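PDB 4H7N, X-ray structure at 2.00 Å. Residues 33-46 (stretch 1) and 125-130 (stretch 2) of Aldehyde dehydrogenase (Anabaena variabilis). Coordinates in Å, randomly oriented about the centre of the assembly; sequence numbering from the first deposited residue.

Stretch 1, residues 33-46: QCNRARRAQSRWQE
Stretch 2 125-130: VPYPLV

Residues 33-46 form a continuous α-helix that begins earlier in the chain, with phi/psi values clustered near -65/-40 and a relaxed psi of -19° at Ala40. Backbone i to i+4 hydrogen bonds hold most of it, from Ala37 N to Gln33 O (3.1 Å) to Glu46 N to Ser42 O (2.9 Å), and Gln41 N makes only weak bonds, to Ala37 O (2.9 Å) and Arg38 O (3.3 Å). Stretch 2 is extended at Val125 (-121/116) and Pro126 (-65/151), where a strand ends, passes through Tyr127 (-60/132), turns at Pro128 (-65/-39) and re-enters a strand at Leu129 (-135/117) and Val130 (-108/131). The segments run in opposite senses: Pro126 faces Gln45 (CA to CA 7.8 Å), Pro128 faces Gln41 (CA to CA 6.4 Å), and Leu129 packs farther back along the helix, near Cys34 and Ala37.

The contact buries 424 Å² in total, and no direct hydrogen bond crosses it. Leu129, with chi1 t and chi2 p, is covered most. Its CD2 lies 3.6 Å from Cys34 CB and its CD1 4.1 Å from Ala37 CB, so each methyl meets a small, buried helix residue whose short side chain allows close packing. Arg38 (chi1 m, chi2 and chi3 t, chi4 -74°) leaves the helix sideways, but its extended chain brings the guanidinium to stretch 2. Leu129 CB sits over one face of this group, 3.8 Å from Arg38 CZ, while Pro128 CB approaches obliquely, 3.9 Å from Arg38 NH1. The flat group thus offers an apolar contact surface while NH1 and NH2 are hydrogen-bonded elsewhere in the structure.

Gln41 points toward stretch 2 and is bent by chi1 t and chi2 m (chi3 -29°). Its CG comes within 3.3 Å of Pro128 O, its OE1 lies 3.8 Å from Pro128 CB, and its NE2 is 3.9 Å from Pro126 CG. One turn later, Gln45 is extended (chi1 and chi2 t, chi3 -27°), placing OE1 3.6 Å from Pro126 CG. The two amides are joined by a hydrogen bond from Gln41 NE2 to Gln45 OE1 (3.0 Å, 162°), which keeps the buried Gln41 amide paired beside the apolar Pro126 ring, puckered C-gamma endo. The Pro128 ring is C-gamma exo. Both prolines point toward the helix, offering compact apolar surfaces and no backbone N-H to satisfy.

A single water provides the polar link between the stretches, donating to Gln45 OE1 at 2.6 Å and to Pro126 O at 2.8 Å. Gln45 OE1 therefore accepts from both the water and Gln41 NE2. Tyr127, between the two prolines, points away (chi1 m, chi2 87°).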

# COMPACT_ATOMS: atom_id res chain seq x y z
N GLN A 33 -2.15 20.57 -17.73
CA GLN A 33 -0.76 20.06 -17.72
C GLN A 33 -0.68 18.57 -17.35
O GLN A 33 0.16 17.86 -17.87
CB GLN A 33 0.11 20.84 -16.76
CG GLN A 33 0.21 22.31 -17.08
CD GLN A 33 1.07 23.01 -16.05
OE1 GLN A 33 0.57 23.72 -15.18
NE2 GLN A 33 2.37 22.76 -16.13
N CYS A 34 -1.55 18.11 -16.46
CA CYS A 34 -1.60 16.69 -16.14
C CYS A 34 -2.01 15.85 -17.37
O CYS A 34 -1.43 14.78 -17.64
CB CYS A 34 -2.53 16.44 -14.96
SG CYS A 34 -1.83 17.13 -13.43
N ASN A 35 -2.96 16.37 -18.14
CA ASN A 35 -3.43 15.70 -19.35
C ASN A 35 -2.37 15.64 -20.45
O ASN A 35 -2.28 14.63 -21.15
CB ASN A 35 -4.75 16.28 -19.85
CG ASN A 35 -5.95 15.70 -19.08
OD1 ASN A 35 -5.99 14.51 -18.74
ND2 ASN A 35 -6.92 16.54 -18.79
N ARG A 36 -1.56 16.68 -20.56
CA ARG A 36 -0.40 16.67 -21.44
C ARG A 36 0.62 15.61 -21.02
O ARG A 36 1.17 14.89 -21.85
CB ARG A 36 0.26 18.08 -21.48
N ALA A 37 0.88 15.48 -19.72
CA ALA A 37 1.83 14.46 -19.29
C ALA A 37 1.28 13.04 -19.59
O ALA A 37 2.01 12.15 -20.03
CB ALA A 37 2.16 14.60 -17.80
N ARG A 38 -0.02 12.86 -19.42
CA ARG A 38 -0.67 11.57 -19.70
C ARG A 38 -0.55 11.12 -21.14
O ARG A 38 -0.35 9.92 -21.42
CB ARG A 38 -2.15 11.62 -19.33
CG ARG A 38 -2.39 11.46 -17.84
CD ARG A 38 -3.88 11.53 -17.54
NE ARG A 38 -4.14 11.54 -16.12
CZ ARG A 38 -4.02 10.49 -15.31
NH1 ARG A 38 -3.69 9.28 -15.79
NH2 ARG A 38 -4.28 10.63 -14.01
N ARG A 39 -0.68 12.09 -22.05
CA ARG A 39 -0.53 11.85 -23.48
C ARG A 39 0.89 11.43 -23.82
O ARG A 39 1.10 10.58 -24.66
CB ARG A 39 -0.96 13.07 -24.28
CG ARG A 39 -2.48 13.11 -24.49
CD ARG A 39 -2.94 14.11 -25.55
NE ARG A 39 -3.55 15.27 -24.92
CZ ARG A 39 -2.93 16.41 -24.60
NH1 ARG A 39 -1.64 16.63 -24.90
NH2 ARG A 39 -3.63 17.35 -23.98
N ALA A 40 1.87 12.03 -23.16
CA ALA A 40 3.26 11.70 -23.43
C ALA A 40 3.72 10.40 -22.75
O ALA A 40 4.75 9.82 -23.14
CB ALA A 40 4.16 12.85 -22.99
N GLN A 41 2.97 9.96 -21.73
CA GLN A 41 3.35 8.80 -20.94
C GLN A 41 3.37 7.48 -21.70
O GLN A 41 4.18 6.63 -21.41
CB GLN A 41 2.41 8.69 -19.71
CG GLN A 41 2.81 7.63 -18.71
CD GLN A 41 2.24 6.29 -19.04
OE1 GLN A 41 1.20 6.20 -19.63
NE2 GLN A 41 2.94 5.21 -18.64
N SER A 42 2.49 7.31 -22.67
CA SER A 42 2.48 6.08 -23.48
C SER A 42 3.80 5.84 -24.18
O SER A 42 4.34 4.75 -24.09
CB SER A 42 1.38 6.13 -24.51
OG SER A 42 0.13 6.36 -23.84
N ARG A 43 4.31 6.85 -24.86
CA ARG A 43 5.60 6.73 -25.53
C ARG A 43 6.72 6.48 -24.52
O ARG A 43 7.58 5.65 -24.76
CB ARG A 43 5.91 8.01 -26.31
CG ARG A 43 7.17 7.89 -27.13
CD ARG A 43 7.67 9.23 -27.66
NE ARG A 43 8.98 8.94 -28.20
CZ ARG A 43 9.20 8.40 -29.40
NH1 ARG A 43 8.19 8.17 -30.23
NH2 ARG A 43 10.43 8.12 -29.77
N TRP A 44 6.71 7.21 -23.40
CA TRP A 44 7.68 6.95 -22.30
C TRP A 44 7.67 5.47 -21.79
O TRP A 44 8.72 4.83 -21.65
CB TRP A 44 7.45 7.97 -21.19
CG TRP A 44 8.30 7.92 -20.05
CD1 TRP A 44 7.90 7.64 -18.77
CD2 TRP A 44 9.70 8.20 -19.98
NE1 TRP A 44 8.96 7.72 -17.92
CE2 TRP A 44 10.08 8.08 -18.62
CE3 TRP A 44 10.67 8.55 -20.92
CZ2 TRP A 44 11.37 8.22 -18.20
CZ3 TRP A 44 11.96 8.75 -20.48
CH2 TRP A 44 12.30 8.56 -19.13
N GLN A 45 6.48 4.92 -21.60
CA GLN A 45 6.36 3.52 -21.18
C GLN A 45 6.89 2.58 -22.32
O GLN A 45 7.68 1.66 -22.07
CB GLN A 45 4.90 3.23 -20.80
CG GLN A 45 4.57 1.76 -20.44
CD GLN A 45 3.07 1.55 -20.12
OE1 GLN A 45 2.33 2.45 -19.68
NE2 GLN A 45 2.63 0.35 -20.35
N GLU A 46 6.53 2.89 -23.56
CA GLU A 46 6.92 2.06 -24.71
C GLU A 46 8.40 2.17 -25.05
O GLU A 46 8.93 1.28 -25.69
CB GLU A 46 6.09 2.40 -25.96
CG GLU A 46 4.62 2.00 -25.78
CD GLU A 46 3.65 2.65 -26.77
OE1 GLU A 46 4.04 3.61 -27.50
OE2 GLU A 46 2.47 2.22 -26.80
N VAL A 125 2.85 -2.94 -15.00
CA VAL A 125 2.25 -1.82 -15.72
C VAL A 125 2.33 -0.57 -14.81
O VAL A 125 1.71 -0.54 -13.74
CB VAL A 125 0.76 -2.12 -16.01
CG1 VAL A 125 0.12 -1.05 -16.86
CG2 VAL A 125 0.64 -3.46 -16.73
N PRO A 126 3.08 0.46 -15.23
CA PRO A 126 3.17 1.64 -14.35
C PRO A 126 1.86 2.38 -14.15
O PRO A 126 1.05 2.44 -15.05
CB PRO A 126 4.16 2.55 -15.08
CG PRO A 126 4.10 2.14 -16.53
CD PRO A 126 3.75 0.67 -16.52
N TYR A 127 1.68 3.02 -12.99
CA TYR A 127 0.63 4.04 -12.85
C TYR A 127 0.95 5.13 -13.87
O TYR A 127 2.08 5.59 -13.91
CB TYR A 127 0.63 4.62 -11.46
CG TYR A 127 0.14 3.65 -10.41
CD1 TYR A 127 0.99 2.76 -9.82
CD2 TYR A 127 -1.20 3.61 -10.04
CE1 TYR A 127 0.54 1.83 -8.87
CE2 TYR A 127 -1.67 2.68 -9.09
CZ TYR A 127 -0.78 1.81 -8.52
OH TYR A 127 -1.20 0.92 -7.61
N PRO A 128 -0.03 5.57 -14.67
CA PRO A 128 0.38 6.55 -15.70
C PRO A 128 0.88 7.91 -15.15
O PRO A 128 1.82 8.48 -15.72
CB PRO A 128 -0.87 6.73 -16.52
CG PRO A 128 -1.59 5.41 -16.39
CD PRO A 128 -1.35 5.00 -14.96
N LEU A 129 0.25 8.41 -14.11
CA LEU A 129 0.58 9.74 -13.57
C LEU A 129 0.69 9.78 -12.05
O LEU A 129 -0.27 9.48 -11.31
CB LEU A 129 -0.42 10.76 -14.04
CG LEU A 129 -0.06 12.23 -13.69
CD1 LEU A 129 1.26 12.64 -14.36
CD2 LEU A 129 -1.16 13.18 -14.09
N VAL A 130 1.89 10.09 -11.57
CA VAL A 130 2.23 10.11 -10.15
C VAL A 130 2.39 11.58 -9.75
O VAL A 130 3.04 12.38 -10.50
CB VAL A 130 3.54 9.33 -9.89
CG1 VAL A 130 4.00 9.51 -8.46
CG2 VAL A 130 3.32 7.86 -10.18
O HOH W 1 0.52 2.36 -17.76